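Local coordinates for protein uncharacterized metal-dependent hydrolase (Pyrococcus furiosus, PDB 3ICJ) that binds two zinc ions and probably hydrolyses carbon-nitrogen bonds other than peptide bonds, as a member of the amidohydrolase family, at residues Glu254-Gly259 against Glu286-Arg291. Numbering follows the deposited sequence.
Sequences ELEREG and EGRRLR
E256, in the last turn of helix 246-257, reaches across to the 286-291 turn and takes three successive backbone N-H groups with one carboxylate. E256 OE2 accepts from R288 N at 3.0 Å, in a somewhat bent bond. E256 OE1 is gripped twice: R289 N comes to it at 3.1 Å. L290 N lies 2.9 Å from the same E256 OE1. E256 OE2 and OE1 use their syn lone pairs toward the R288 and R289 N-H groups, whereas L290 N approaches from above the carboxylate plane, yet along the straightest N-H line of the three (169°). With CG anti to the backbone N (chi1 161°) and a bend at chi2, the carboxylate is carried out from the helix and laid against the turn. The turn is the bend of a beta hairpin that joins strands 285-286 and 290-294, closed by the bond from G287 N to L290 O; the second strand runs parallel to strand 264-269, which follows the helix in a beta-alpha-beta arrangement of the amidohydrolase domain. L290 CB sits 3.6 Å from E256 OE1, while the leucine side chain packs on L252 and F253 of the same helix. R288 only brushes E256 OE2 with its CG, and R289 sends its guanidinium elsewhere, to a salt bridge with E493. Cutting E256 back to an alanine here would probably leave the three turn amides without this shared acceptor and the hairpin less firmly tied to the helix end.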
ATOM      1  N   GLU A 254       7.560  18.989  -1.416  1.00 32.20           N
ATOM      2  CA  GLU A 254       6.891  20.160  -2.035  1.00 36.61           C
ATOM      3  C   GLU A 254       5.412  20.282  -1.624  1.00 34.57           C
ATOM      4  O   GLU A 254       4.955  21.359  -1.197  1.00 36.90           O
ATOM      5  CB  GLU A 254       7.058  20.150  -3.554  1.00 36.26           C
ATOM      6  CG  GLU A 254       6.647  21.457  -4.231  1.00 35.56           C
ATOM      7  CD  GLU A 254       7.177  21.594  -5.646  1.00 38.09           C
ATOM      8  OE1 GLU A 254       6.413  22.057  -6.528  1.00 43.43           O
ATOM      9  OE2 GLU A 254       8.359  21.273  -5.877  1.00 39.91           O
ATOM     10  N   LEU A 255       4.675  19.177  -1.709  1.00 35.17           N
ATOM     11  CA  LEU A 255       3.288  19.152  -1.246  1.00 34.85           C
ATOM     12  C   LEU A 255       3.134  19.544   0.234  1.00 34.48           C
ATOM     13  O   LEU A 255       2.233  20.336   0.567  1.00 34.62           O
ATOM     14  CB  LEU A 255       2.622  17.789  -1.536  1.00 36.30           C
ATOM     15  CG  LEU A 255       2.349  17.438  -3.007  1.00 33.86           C
ATOM     16  CD1 LEU A 255       2.038  15.925  -3.188  1.00 34.93           C
ATOM     17  CD2 LEU A 255       1.255  18.302  -3.625  1.00 37.41           C
ATOM     18  N   GLU A 256       4.013  19.017   1.089  1.00 33.24           N
ATOM     19  CA  GLU A 256       4.078  19.348   2.519  1.00 38.00           C
ATOM     20  C   GLU A 256       4.249  20.854   2.781  1.00 41.09           C
ATOM     21  O   GLU A 256       3.391  21.453   3.435  1.00 36.00           O
ATOM     22  CB  GLU A 256       5.156  18.516   3.231  1.00 32.78           C
ATOM     23  CG  GLU A 256       5.656  19.060   4.603  1.00 34.47           C
ATOM     24  CD  GLU A 256       4.842  18.618   5.830  1.00 47.40           C
ATOM     25  OE1 GLU A 256       3.911  17.786   5.723  1.00 45.09           O
ATOM     26  OE2 GLU A 256       5.154  19.117   6.935  1.00 57.19           O
ATOM     27  N   ARG A 257       5.296  21.476   2.240  1.00 35.35           N
ATOM     28  CA  ARG A 257       5.474  22.932   2.429  1.00 39.34           C
ATOM     29  C   ARG A 257       4.420  23.801   1.716  1.00 40.45           C
ATOM     30  O   ARG A 257       4.145  24.905   2.155  1.00 36.78           O
ATOM     31  CB  ARG A 257       6.897  23.400   2.100  1.00 39.64           C
ATOM     32  CG  ARG A 257       7.261  23.366   0.620  1.00 40.52           C
ATOM     33  CD  ARG A 257       8.650  23.910   0.409  1.00 39.41           C
ATOM     34  NE  ARG A 257       9.043  23.907  -0.999  1.00 27.87           N
ATOM     35  CZ  ARG A 257       9.775  22.958  -1.592  1.00 33.27           C
ATOM     36  NH1 ARG A 257      10.072  23.066  -2.878  1.00 34.40           N
ATOM     37  NH2 ARG A 257      10.210  21.904  -0.916  1.00 32.04           N
ATOM     38  N   GLU A 258       3.793  23.282   0.671  1.00 41.79           N
ATOM     39  CA  GLU A 258       2.656  23.953   0.046  1.00 38.78           C
ATOM     40  C   GLU A 258       1.313  23.812   0.742  1.00 36.66           C
ATOM     41  O   GLU A 258       0.338  24.383   0.312  1.00 37.83           O
ATOM     42  CB  GLU A 258       2.499  23.526  -1.405  1.00 36.29           C
ATOM     43  CG  GLU A 258       3.574  23.992  -2.316  1.00 36.33           C
ATOM     44  CD  GLU A 258       3.411  23.448  -3.703  1.00 45.74           C
ATOM     45  OE1 GLU A 258       2.598  22.537  -3.890  1.00 44.92           O
ATOM     46  OE2 GLU A 258       4.092  23.933  -4.606  1.00 48.75           O
ATOM     47  N   GLY A 259       1.268  23.044   1.812  1.00 36.52           N
ATOM     48  CA  GLY A 259       0.034  22.833   2.575  1.00 38.06           C
ATOM     49  C   GLY A 259      -0.964  21.961   1.820  1.00 41.74           C
ATOM     50  O   GLY A 259      -2.161  22.005   2.076  1.00 38.82           O
ATOM     51  N   GLU A 286       9.489  14.129  11.645  1.00 39.66           N
ATOM     52  CA  GLU A 286       8.032  14.287  11.629  1.00 37.87           C
ATOM     53  C   GLU A 286       7.615  15.712  11.299  1.00 37.85           C
ATOM     54  O   GLU A 286       7.763  16.606  12.138  1.00 36.07           O
ATOM     55  CB  GLU A 286       7.449  13.914  12.999  1.00 37.89           C
ATOM     56  CG  GLU A 286       5.904  13.814  12.962  1.00 47.88           C
ATOM     57  CD  GLU A 286       5.281  13.620  14.326  1.00 59.49           C
ATOM     58  OE1 GLU A 286       5.705  12.691  15.052  1.00 49.19           O
ATOM     59  OE2 GLU A 286       4.357  14.396  14.665  1.00 62.02           O
ATOM     60  N   GLY A 287       7.088  15.934  10.091  1.00 35.26           N
ATOM     61  CA  GLY A 287       6.417  17.202   9.765  1.00 37.49           C
ATOM     62  C   GLY A 287       4.958  17.192  10.153  1.00 35.16           C
ATOM     63  O   GLY A 287       4.541  16.335  10.925  1.00 45.97           O
ATOM     64  N   ARG A 288       4.169  18.140   9.622  1.00 37.03           N
ATOM     65  CA  ARG A 288       2.733  18.223   9.958  1.00 43.66           C
ATOM     66  C   ARG A 288       1.943  17.050   9.369  1.00 40.71           C
ATOM     67  O   ARG A 288       1.099  16.477  10.044  1.00 38.85           O
ATOM     68  CB  ARG A 288       2.081  19.552   9.494  1.00 43.35           C
ATOM     69  CG  ARG A 288       2.957  20.816   9.424  1.00 58.53           C
ATOM     70  CD  ARG A 288       3.509  21.362  10.760  1.00 68.07           C
ATOM     71  NE  ARG A 288       2.839  20.896  11.979  1.00 84.50           N
ATOM     72  CZ  ARG A 288       3.453  20.208  12.941  1.00 82.27           C
ATOM     73  NH1 ARG A 288       4.742  19.925  12.822  1.00 78.47           N
ATOM     74  NH2 ARG A 288       2.788  19.812  14.019  0.50 79.50           N
ATOM     75  N   ARG A 289       2.223  16.718   8.106  1.00 36.59           N
ATOM     76  CA  ARG A 289       1.644  15.531   7.458  1.00 37.06           C
ATOM     77  C   ARG A 289       2.676  14.481   7.006  1.00 36.01           C
ATOM     78  O   ARG A 289       2.465  13.285   7.217  1.00 42.54           O
ATOM     79  CB  ARG A 289       0.769  15.929   6.281  1.00 29.40           C
ATOM     80  CG  ARG A 289      -0.515  16.709   6.691  1.00 35.64           C
ATOM     81  CD  ARG A 289      -1.377  15.837   7.629  1.00 37.54           C
ATOM     82  NE  ARG A 289      -2.722  16.371   7.741  1.00 39.80           N
ATOM     83  CZ  ARG A 289      -3.766  15.739   8.268  1.00 48.75           C
ATOM     84  NH1 ARG A 289      -3.640  14.522   8.785  1.00 46.78           N
ATOM     85  NH2 ARG A 289      -4.950  16.349   8.274  1.00 42.78           N
ATOM     86  N   LEU A 290       3.780  14.939   6.398  1.00 32.96           N
ATOM     87  CA  LEU A 290       4.836  14.057   5.896  1.00 41.14           C
ATOM     88  C   LEU A 290       5.754  13.641   7.024  1.00 37.51           C
ATOM     89  O   LEU A 290       6.239  14.493   7.784  1.00 37.22           O
ATOM     90  CB  LEU A 290       5.658  14.749   4.791  1.00 38.34           C
ATOM     91  CG  LEU A 290       6.905  14.031   4.247  1.00 38.96           C
ATOM     92  CD1 LEU A 290       6.544  12.723   3.500  1.00 37.38           C
ATOM     93  CD2 LEU A 290       7.734  14.955   3.335  1.00 32.83           C
ATOM     94  N   ARG A 291       5.965  12.334   7.137  1.00 33.40           N
ATOM     95  CA  ARG A 291       6.975  11.776   8.016  1.00 35.34           C
ATOM     96  C   ARG A 291       8.021  11.039   7.165  1.00 34.71           C
ATOM     97  O   ARG A 291       7.665  10.201   6.330  1.00 34.80           O
ATOM     98  CB  ARG A 291       6.365  10.772   8.984  1.00 36.18           C
ATOM     99  CG  ARG A 291       5.621  11.345  10.182  1.00 34.39           C
ATOM    100  CD  ARG A 291       4.228  11.817   9.835  1.00 36.57           C
ATOM    101  NE  ARG A 291       3.356  11.846  11.015  1.00 38.69           N
ATOM    102  CZ  ARG A 291       2.105  12.288  11.009  1.00 43.77           C
ATOM    103  NH1 ARG A 291       1.369  12.246  12.119  1.00 42.20           N
ATOM    104  NH2 ARG A 291       1.582  12.768   9.893  1.00 41.32           N
TER